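Local coordinates for protein antistasin (PDB 1SKZ) that inhibits the serine protease factor Xa of the blood coagulation cascade, as a small secreted leech protein cross-linked by many disulfides, at residues C33-P38 with E49-R54; G40-R45 with C53-M58; C88-P93 with E104-R109. All blocks are in the same frame, centred on the assembly; numbering follows the deposited sequence.

Contact 1 (C33-P38 with E49-R54); sequences CRVHCP and EFCKCR
C33 is joined to C51, and C37 to C53, and these two disulfides carry most of the contact between 33-38 and 49-54; no hydrogen bond crosses it. The two bridges twist in opposite senses. From SG of C33 to SG of C51 the bond is 2.0 Å, with a C-S-S-C torsion of 95°, whereas the bridge between SG of C37 and SG of C53 has a torsion of -69°. V35 packs against both, one methyl to each: its CG2 lies 3.6 Å from SG of C51 and its CG1 3.8 Å from SG of C53. With CG1 anti to the backbone N (chi1 171°), the two branches of the isopropyl group diverge toward separate sulfurs. This is the reactive-site loop of the first antistasin-like domain. It holds the position of the reactive bond, R34-V35, and a cysteine stands on each side of it. Within 49-54, C51 is the centre of an inverse gamma turn that closes where N of K52 bonds to O of F50, at 2.9 Å. The outer side is looser. R34 and H36 leave the backbone away from 49-54 and are exposed; the nearest atom of H36 to SG of C53 is its carbonyl O, at 4.0 Å. K52 also turns away, and its NZ bonds to O of R43 of the second subunit.

Contact 2 (G40-R45 with C53-M58); sequences GFQRSR and CRLEPM
R54 donates from its backbone and Q42 from its side chain, each to a carbonyl across the contact. N of R54 bonds to O of G40 at 3.0 Å and almost straight, with 169° at the hydrogen. NE2 of Q42 reaches O of C53 at 2.8 Å, and here the acceptor lies close to the plane of the glutamine amide while the donor stands well above the carbonyl plane. With CG beside its own backbone N (chi1 -62°) and the chain extended beyond, Q42 spans across to that carbonyl, and CD2 of L55 packs 3.7 Å from NE2. A water links the segments as well, donating to O of F41 at 2.6 Å and accepting from NH2 of R54 at 3.0 Å, in the plane of the guanidinium. Further out, CB of M58 rests over one face of that guanidinium, offset toward its rim. Two positive groups come close, NE of R43 4.3 Å from NH2 of R54, and the R43 guanidinium is held by NH1 bonding to O of C19 and O of G47. F41 and C53 form an antiparallel non-hydrogen-bonded pair with their side chains diverging. Strand 41-43 pairs on with its neighbour: Q42 also makes backbone hydrogen bonds to F50 of strand 49-50 and to K52, and just beyond the strand the backbone of R45 bonds to the second subunit.

Contact 3 (C88-P93 with E104-R109); sequences CRKTCP and EYCECR
The reactive-site loop of the second antistasin-like domain, in which R89 and K90 flank the reactive bond, is strapped to 104-109 by the disulfides C88-C106 and C92-C108. The sulfurs SG of C88 and SG of C106 are 2.0 Å apart with a C-S-S-C torsion of 78°; the bridge from C92 to C108 twists the other way, at -68°. From between the two bridges K90 sends its side chain out past the C88-C106 disulfide, alongside the backbone of 104-109. Its CG is beside the backbone N (chi1 -61°) and the chain runs fully extended from there, with CD 3.9 Å from SG of C106. At its end NZ bonds to O of C106 at 3.0 Å, approaching from above the carbonyl plane. A water accepts from the same NZ, at 3.0 Å, and from N of C108, at 3.1 Å, tying the lysine to the backbone on both sides of E107. C106 is the centre of an inverse gamma turn. R89 leaves the backbone away from this segment and folds back on its own loop, NH1 donating to O of C88 at 2.9 Å. E107 is engaged in a salt bridge with K97, a residue predicted to bind heparin. The covalent straps would hold the loop backbone close to 104-109, and the polar grip on NZ would add a non-covalent tie to the residue that follows the reactive bond.

Contacts 1 and 3 are the equivalent loops of the two antistasin-like domains, each combining a pair of disulfides with a reactive bond. Their centres are about 32 Å apart, on opposite sides of the chain's centre. Contact 2 touches contact 1, centres about 8 Å apart, and shares C53 and R54 with it: strand 41-43 pairs with strand 49-50 and adjoins the segment to which the first loop is disulfide-linked. Both close before contact 3 opens, end on the same stretch and touch the second subunit. Contacts 2 and 3 do not touch, their centres about 27 Å and nearest atoms about 5 Å apart. One short chain carries two well-separated reactive-bond loops, each with its own disulfide scaffold.

Contact 1 (C33-P38 with E49-R54)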
loop_
_atom_site.group_PDB
_atom_site.type_symbol
_atom_site.label_atom_id
_atom_site.label_comp_id
_atom_site.label_asym_id
_atom_site.label_seq_id
_atom_site.Cartn_x
_atom_site.Cartn_y
_atom_site.Cartn_z
ATOM N N CYS A 33 -8.384 -5.551 5.632
ATOM C CA CYS A 33 -8.002 -6.871 6.097
ATOM C C CYS A 33 -7.724 -6.836 7.594
ATOM O O CYS A 33 -7.630 -5.752 8.212
ATOM C CB CYS A 33 -6.752 -7.342 5.374
ATOM S SG CYS A 33 -5.218 -6.545 5.980
ATOM N N ARG A 34 -7.408 -8.021 8.109
ATOM C CA ARG A 34 -7.076 -8.244 9.508
ATOM C C ARG A 34 -5.767 -9.026 9.627
ATOM O O ARG A 34 -5.551 -9.736 10.609
ATOM C CB ARG A 34 -8.197 -9.044 10.198
ATOM C CG ARG A 34 -9.533 -8.318 10.294
ATOM C CD ARG A 34 -10.545 -9.208 10.985
ATOM N NE ARG A 34 -11.930 -8.887 10.628
ATOM C CZ ARG A 34 -13.000 -9.435 11.204
ATOM N NH1 ARG A 34 -12.856 -10.264 12.238
ATOM N NH2 ARG A 34 -14.214 -9.107 10.785
ATOM N N VAL A 35 -4.888 -8.862 8.648
ATOM C CA VAL A 35 -3.538 -9.410 8.721
ATOM C C VAL A 35 -2.783 -8.861 9.952
ATOM O O VAL A 35 -2.866 -7.660 10.251
ATOM C CB VAL A 35 -2.754 -9.076 7.405
ATOM C CG1 VAL A 35 -1.277 -9.438 7.515
ATOM C CG2 VAL A 35 -3.389 -9.840 6.243
ATOM N N HIS A 36 -2.150 -9.771 10.707
ATOM C CA HIS A 36 -1.034 -9.425 11.607
ATOM C C HIS A 36 0.298 -9.042 10.921
ATOM O O HIS A 36 0.990 -9.866 10.327
ATOM C CB HIS A 36 -0.763 -10.578 12.585
ATOM C CG HIS A 36 0.221 -10.228 13.660
ATOM N ND1 HIS A 36 -0.056 -9.294 14.641
ATOM C CD2 HIS A 36 1.532 -10.537 13.803
ATOM C CE1 HIS A 36 1.042 -9.043 15.333
ATOM N NE2 HIS A 36 2.019 -9.774 14.842
ATOM N N CYS A 37 0.678 -7.781 11.043
ATOM C CA CYS A 37 1.960 -7.302 10.546
ATOM C C CYS A 37 2.857 -6.900 11.724
ATOM O O CYS A 37 2.569 -5.923 12.434
ATOM C CB CYS A 37 1.745 -6.103 9.655
ATOM S SG CYS A 37 0.865 -6.475 8.097
ATOM N N PRO A 38 3.915 -7.691 11.984
ATOM C CA PRO A 38 4.872 -7.449 13.073
ATOM C C PRO A 38 5.423 -6.040 13.136
ATOM O O PRO A 38 5.651 -5.532 14.220
ATOM C CB PRO A 38 5.990 -8.459 12.814
ATOM C CG PRO A 38 5.424 -9.482 11.919
ATOM C CD PRO A 38 4.278 -8.872 11.172
ATOM N N GLU A 49 -2.702 3.830 5.507
ATOM C CA GLU A 49 -2.387 2.392 5.616
ATOM C C GLU A 49 -3.107 1.530 4.571
ATOM O O GLU A 49 -4.263 1.800 4.191
ATOM C CB GLU A 49 -2.724 1.863 7.027
ATOM C CG GLU A 49 -1.687 2.252 8.059
ATOM C CD GLU A 49 -1.952 1.697 9.443
ATOM O OE1 GLU A 49 -3.114 1.416 9.738
ATOM O OE2 GLU A 49 -0.989 1.557 10.244
ATOM N N PHE A 50 -2.419 0.496 4.116
ATOM C CA PHE A 50 -3.038 -0.486 3.267
ATOM C C PHE A 50 -2.506 -1.821 3.709
ATOM O O PHE A 50 -1.489 -1.874 4.425
ATOM C CB PHE A 50 -2.713 -0.202 1.801
ATOM C CG PHE A 50 -3.334 1.050 1.313
ATOM C CD1 PHE A 50 -4.730 1.152 1.235
ATOM C CD2 PHE A 50 -2.556 2.207 1.144
ATOM C CE1 PHE A 50 -5.352 2.397 1.018
ATOM C CE2 PHE A 50 -3.147 3.449 0.917
ATOM C CZ PHE A 50 -4.548 3.555 0.853
ATOM N N CYS A 51 -3.164 -2.895 3.240
ATOM C CA CYS A 51 -2.896 -4.244 3.747
ATOM C C CYS A 51 -1.664 -4.893 3.113
ATOM O O CYS A 51 -1.761 -5.904 2.395
ATOM C CB CYS A 51 -4.121 -5.156 3.545
ATOM S SG CYS A 51 -3.925 -6.734 4.415
ATOM N N LYS A 52 -0.498 -4.356 3.435
ATOM C CA LYS A 52 0.779 -4.979 3.106
ATOM C C LYS A 52 1.653 -4.684 4.333
ATOM O O LYS A 52 1.729 -3.519 4.756
ATOM C CB LYS A 52 1.394 -4.295 1.859
ATOM C CG LYS A 52 2.737 -4.918 1.383
ATOM C CD LYS A 52 3.241 -4.335 0.046
ATOM C CE LYS A 52 4.062 -5.375 -0.723
ATOM N NZ LYS A 52 3.079 -6.346 -1.454
ATOM N N CYS A 53 2.391 -5.678 4.828
ATOM C CA CYS A 53 3.284 -5.467 5.976
ATOM C C CYS A 53 4.593 -4.739 5.640
ATOM O O CYS A 53 5.158 -4.915 4.556
ATOM C CB CYS A 53 3.599 -6.797 6.636
ATOM S SG CYS A 53 2.130 -7.748 7.128
ATOM N N ARG A 54 4.958 -3.785 6.500
ATOM C CA ARG A 54 6.266 -3.133 6.474
ATOM C C ARG A 54 7.360 -4.168 6.626
ATOM O O ARG A 54 7.260 -5.071 7.463
ATOM C CB ARG A 54 6.401 -2.175 7.666
ATOM C CG ARG A 54 5.751 -0.836 7.497
ATOM C CD ARG A 54 6.158 0.057 8.641
ATOM N NE ARG A 54 5.122 1.056 8.804
ATOM C CZ ARG A 54 5.161 2.251 8.219
ATOM N NH1 ARG A 54 6.332 2.697 7.755
ATOM N NH2 ARG A 54 4.093 3.056 8.260
#

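Contact 2 (G40-R45 with C53-M58)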
loop_
_atom_site.group_PDB
_atom_site.type_symbol
_atom_site.label_atom_id
_atom_site.label_comp_id
_atom_site.label_asym_id
_atom_site.label_seq_id
_atom_site.Cartn_x
_atom_site.Cartn_y
_atom_site.Cartn_z
ATOM N N GLY A 40 3.704 -3.445 11.577
ATOM C CA GLY A 40 2.650 -2.585 11.059
ATOM C C GLY A 40 2.444 -2.600 9.539
ATOM O O GLY A 40 3.191 -3.192 8.789
ATOM N N PHE A 41 1.436 -1.869 9.102
ATOM C CA PHE A 41 1.060 -1.732 7.700
ATOM C C PHE A 41 1.840 -0.640 7.012
ATOM O O PHE A 41 2.187 0.357 7.614
ATOM C CB PHE A 41 -0.435 -1.394 7.594
ATOM C CG PHE A 41 -1.344 -2.514 8.021
ATOM C CD1 PHE A 41 -1.352 -3.736 7.330
ATOM C CD2 PHE A 41 -2.196 -2.362 9.117
ATOM C CE1 PHE A 41 -2.169 -4.779 7.708
ATOM C CE2 PHE A 41 -3.035 -3.429 9.509
ATOM C CZ PHE A 41 -3.007 -4.654 8.779
ATOM N N GLN A 42 2.161 -0.865 5.748
ATOM C CA GLN A 42 2.713 0.158 4.874
ATOM C C GLN A 42 1.717 1.267 4.660
ATOM O O GLN A 42 0.520 1.084 4.857
ATOM C CB GLN A 42 3.121 -0.453 3.525
ATOM C CG GLN A 42 4.200 -1.484 3.746
ATOM C CD GLN A 42 4.964 -1.838 2.497
ATOM O OE1 GLN A 42 5.158 -1.003 1.599
ATOM N NE2 GLN A 42 5.386 -3.105 2.412
ATOM N N ARG A 43 2.214 2.442 4.334
ATOM C CA ARG A 43 1.318 3.537 4.022
ATOM C C ARG A 43 1.618 4.038 2.624
ATOM O O ARG A 43 2.761 3.974 2.162
ATOM C CB ARG A 43 1.472 4.679 5.051
ATOM C CG ARG A 43 0.974 4.291 6.456
ATOM C CD ARG A 43 0.793 5.499 7.331
ATOM N NE ARG A 43 0.396 5.169 8.700
ATOM C CZ ARG A 43 -0.793 5.449 9.214
ATOM N NH1 ARG A 43 -1.704 6.111 8.504
ATOM N NH2 ARG A 43 -1.063 5.050 10.440
ATOM N N SER A 44 0.600 4.576 1.957
ATOM C CA SER A 44 0.840 5.442 0.807
ATOM C C SER A 44 1.625 6.685 1.228
ATOM O O SER A 44 1.690 7.043 2.419
ATOM C CB SER A 44 -0.488 5.856 0.157
ATOM O OG SER A 44 -1.273 6.596 1.067
ATOM N N ARG A 45 2.296 7.295 0.258
ATOM C CA ARG A 45 3.111 8.486 0.538
ATOM C C ARG A 45 2.222 9.659 0.993
ATOM O O ARG A 45 2.744 10.661 1.506
ATOM C CB ARG A 45 3.907 8.910 -0.690
ATOM C CG ARG A 45 3.064 9.250 -1.916
ATOM C CD ARG A 45 3.890 10.078 -2.852
ATOM N NE ARG A 45 4.809 9.277 -3.660
ATOM C CZ ARG A 45 5.874 9.762 -4.285
ATOM N NH1 ARG A 45 5.792 10.980 -4.799
ATOM N NH2 ARG A 45 6.726 8.920 -4.874
ATOM N N CYS A 53 2.391 -5.678 4.828
ATOM C CA CYS A 53 3.284 -5.467 5.976
ATOM C C CYS A 53 4.593 -4.739 5.640
ATOM O O CYS A 53 5.158 -4.915 4.556
ATOM C CB CYS A 53 3.599 -6.797 6.636
ATOM S SG CYS A 53 2.130 -7.748 7.128
ATOM N N ARG A 54 4.958 -3.785 6.500
ATOM C CA ARG A 54 6.266 -3.133 6.474
ATOM C C ARG A 54 7.360 -4.168 6.626
ATOM O O ARG A 54 7.260 -5.071 7.463
ATOM C CB ARG A 54 6.401 -2.175 7.666
ATOM C CG ARG A 54 5.751 -0.836 7.497
ATOM C CD ARG A 54 6.158 0.057 8.641
ATOM N NE ARG A 54 5.122 1.056 8.804
ATOM C CZ ARG A 54 5.161 2.251 8.219
ATOM N NH1 ARG A 54 6.332 2.697 7.755
ATOM N NH2 ARG A 54 4.093 3.056 8.260
ATOM N N LEU A 55 8.485 -3.927 5.973
ATOM C CA LEU A 55 9.610 -4.829 6.128
ATOM C C LEU A 55 10.474 -4.486 7.358
ATOM O O LEU A 55 10.979 -5.381 8.008
ATOM C CB LEU A 55 10.436 -4.867 4.821
ATOM C CG LEU A 55 9.808 -5.365 3.483
ATOM C CD1 LEU A 55 9.022 -6.637 3.668
ATOM C CD2 LEU A 55 8.872 -4.298 2.919
ATOM N N GLU A 56 10.438 -3.239 7.814
ATOM C CA GLU A 56 11.188 -2.817 9.002
ATOM C C GLU A 56 10.331 -1.840 9.820
ATOM O O GLU A 56 9.297 -1.380 9.337
ATOM C CB GLU A 56 12.491 -2.129 8.595
ATOM C CG GLU A 56 13.337 -2.886 7.555
ATOM C CD GLU A 56 14.152 -4.040 8.143
ATOM O OE1 GLU A 56 14.943 -3.795 9.077
ATOM O OE2 GLU A 56 14.073 -5.180 7.615
ATOM N N PRO A 57 10.672 -1.604 11.107
ATOM C CA PRO A 57 9.804 -0.689 11.881
ATOM C C PRO A 57 9.891 0.802 11.460
ATOM O O PRO A 57 10.848 1.213 10.795
ATOM C CB PRO A 57 10.244 -0.919 13.345
ATOM C CG PRO A 57 11.623 -1.533 13.272
ATOM C CD PRO A 57 11.649 -2.312 11.964
ATOM N N MET A 58 8.794 1.530 11.641
ATOM C CA MET A 58 8.806 2.981 11.508
ATOM C C MET A 58 9.447 3.527 12.773
ATOM O O MET A 58 9.283 2.932 13.847
ATOM C CB MET A 58 7.379 3.540 11.390
ATOM C CG MET A 58 7.299 4.999 10.964
ATOM S SD MET A 58 5.619 5.571 11.147
ATOM C CE MET A 58 5.790 7.473 11.210
HETATM O O HOH W 1 1.650 1.977 9.518
#

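Contact 3 (C88-P93 with E104-R109)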
loop_
_atom_site.group_PDB
_atom_site.type_symbol
_atom_site.label_atom_id
_atom_site.label_comp_id
_atom_site.label_asym_id
_atom_site.label_seq_id
_atom_site.Cartn_x
_atom_site.Cartn_y
_atom_site.Cartn_z
ATOM N N CYS A 88 7.694 28.127 -1.769
ATOM C CA CYS A 88 6.764 27.801 -2.816
ATOM C C CYS A 88 5.620 28.793 -2.705
ATOM O O CYS A 88 4.982 28.891 -1.652
ATOM C CB CYS A 88 6.232 26.376 -2.612
ATOM S SG CYS A 88 5.224 25.816 -4.006
ATOM N N ARG A 89 5.337 29.499 -3.796
ATOM C CA ARG A 89 4.238 30.447 -3.820
ATOM C C ARG A 89 3.175 30.086 -4.853
ATOM O O ARG A 89 2.307 30.916 -5.194
ATOM C CB ARG A 89 4.788 31.859 -4.044
ATOM C CG ARG A 89 5.639 32.366 -2.862
ATOM C CD ARG A 89 4.907 32.232 -1.515
ATOM N NE ARG A 89 5.722 32.684 -0.379
ATOM C CZ ARG A 89 6.345 31.878 0.479
ATOM N NH1 ARG A 89 6.217 30.559 0.348
ATOM N NH2 ARG A 89 7.045 32.392 1.506
ATOM N N LYS A 90 3.089 28.788 -5.153
ATOM C CA LYS A 90 2.011 28.288 -6.021
ATOM C C LYS A 90 0.678 28.164 -5.337
ATOM O O LYS A 90 0.565 27.673 -4.212
ATOM C CB LYS A 90 2.348 26.923 -6.629
ATOM C CG LYS A 90 3.585 26.951 -7.513
ATOM C CD LYS A 90 3.923 25.607 -8.083
ATOM C CE LYS A 90 5.082 25.823 -8.997
ATOM N NZ LYS A 90 5.489 24.581 -9.636
ATOM N N THR A 91 -0.350 28.430 -6.128
ATOM C CA THR A 91 -1.711 28.138 -5.749
ATOM C C THR A 91 -2.146 26.903 -6.550
ATOM O O THR A 91 -1.868 26.760 -7.753
ATOM C CB THR A 91 -2.628 29.374 -6.050
ATOM O OG1 THR A 91 -2.128 30.518 -5.325
ATOM C CG2 THR A 91 -4.091 29.096 -5.646
ATOM N N CYS A 92 -2.707 25.951 -5.832
ATOM C CA CYS A 92 -3.085 24.677 -6.403
ATOM C C CYS A 92 -4.478 24.409 -5.821
ATOM O O CYS A 92 -4.727 24.755 -4.671
ATOM C CB CYS A 92 -2.079 23.600 -5.953
ATOM S SG CYS A 92 -0.298 23.972 -6.232
ATOM N N PRO A 93 -5.433 23.902 -6.644
ATOM C CA PRO A 93 -6.688 23.298 -6.155
ATOM C C PRO A 93 -6.481 22.004 -5.362
ATOM O O PRO A 93 -7.055 21.827 -4.280
ATOM C CB PRO A 93 -7.458 23.025 -7.435
ATOM C CG PRO A 93 -6.366 22.736 -8.457
ATOM C CD PRO A 93 -5.321 23.785 -8.112
ATOM N N GLU A 104 5.973 17.649 1.317
ATOM C CA GLU A 104 5.515 18.546 0.248
ATOM C C GLU A 104 6.657 19.192 -0.480
ATOM O O GLU A 104 7.706 19.511 0.121
ATOM C CB GLU A 104 4.587 19.642 0.789
ATOM C CG GLU A 104 3.299 19.078 1.329
ATOM C CD GLU A 104 2.300 20.152 1.674
ATOM O OE1 GLU A 104 2.724 21.165 2.271
ATOM O OE2 GLU A 104 1.101 19.968 1.348
ATOM N N TYR A 105 6.477 19.345 -1.788
ATOM C CA TYR A 105 7.390 20.155 -2.570
ATOM C C TYR A 105 6.608 20.940 -3.596
ATOM O O TYR A 105 5.387 20.851 -3.647
ATOM C CB TYR A 105 8.491 19.291 -3.219
ATOM C CG TYR A 105 8.001 18.224 -4.210
ATOM C CD1 TYR A 105 7.481 17.016 -3.754
ATOM C CD2 TYR A 105 8.117 18.419 -5.594
ATOM C CE1 TYR A 105 7.084 16.023 -4.646
ATOM C CE2 TYR A 105 7.726 17.445 -6.472
ATOM C CZ TYR A 105 7.215 16.252 -5.997
ATOM O OH TYR A 105 6.853 15.273 -6.890
ATOM N N CYS A 106 7.302 21.878 -4.231
ATOM C CA CYS A 106 6.645 22.939 -4.988
ATOM C C CYS A 106 6.186 22.538 -6.393
ATOM O O CYS A 106 6.686 23.055 -7.404
ATOM C CB CYS A 106 7.569 24.146 -5.039
ATOM S SG CYS A 106 6.698 25.677 -5.411
ATOM N N GLU A 107 5.190 21.650 -6.422
ATOM C CA GLU A 107 4.485 21.217 -7.632
ATOM C C GLU A 107 3.042 20.878 -7.254
ATOM O O GLU A 107 2.774 20.368 -6.168
ATOM C CB GLU A 107 5.149 19.992 -8.279
ATOM C CG GLU A 107 6.352 20.340 -9.112
ATOM C CD GLU A 107 7.099 19.111 -9.616
ATOM O OE1 GLU A 107 6.414 18.173 -10.097
ATOM O OE2 GLU A 107 8.370 19.088 -9.590
ATOM N N CYS A 108 2.100 21.352 -8.065
ATOM C CA CYS A 108 0.694 21.112 -7.784
ATOM C C CYS A 108 0.368 19.672 -8.084
ATOM O O CYS A 108 0.830 19.124 -9.099
ATOM C CB CYS A 108 -0.198 22.019 -8.629
ATOM S SG CYS A 108 -0.012 23.783 -8.235
ATOM N N ARG A 109 -0.468 19.088 -7.230
ATOM C CA ARG A 109 -0.985 17.752 -7.475
ATOM C C ARG A 109 -1.806 17.809 -8.734
ATOM O O ARG A 109 -2.709 18.649 -8.856
ATOM C CB ARG A 109 -1.879 17.283 -6.319
ATOM C CG ARG A 109 -1.138 16.716 -5.138
ATOM C CD ARG A 109 -2.086 16.226 -4.085
ATOM N NE ARG A 109 -2.460 14.831 -4.275
ATOM C CZ ARG A 109 -3.091 14.099 -3.356
ATOM N NH1 ARG A 109 -3.380 14.631 -2.167
ATOM N NH2 ARG A 109 -3.386 12.818 -3.597
HETATM O O HOH W 2 3.142 22.853 -10.528
#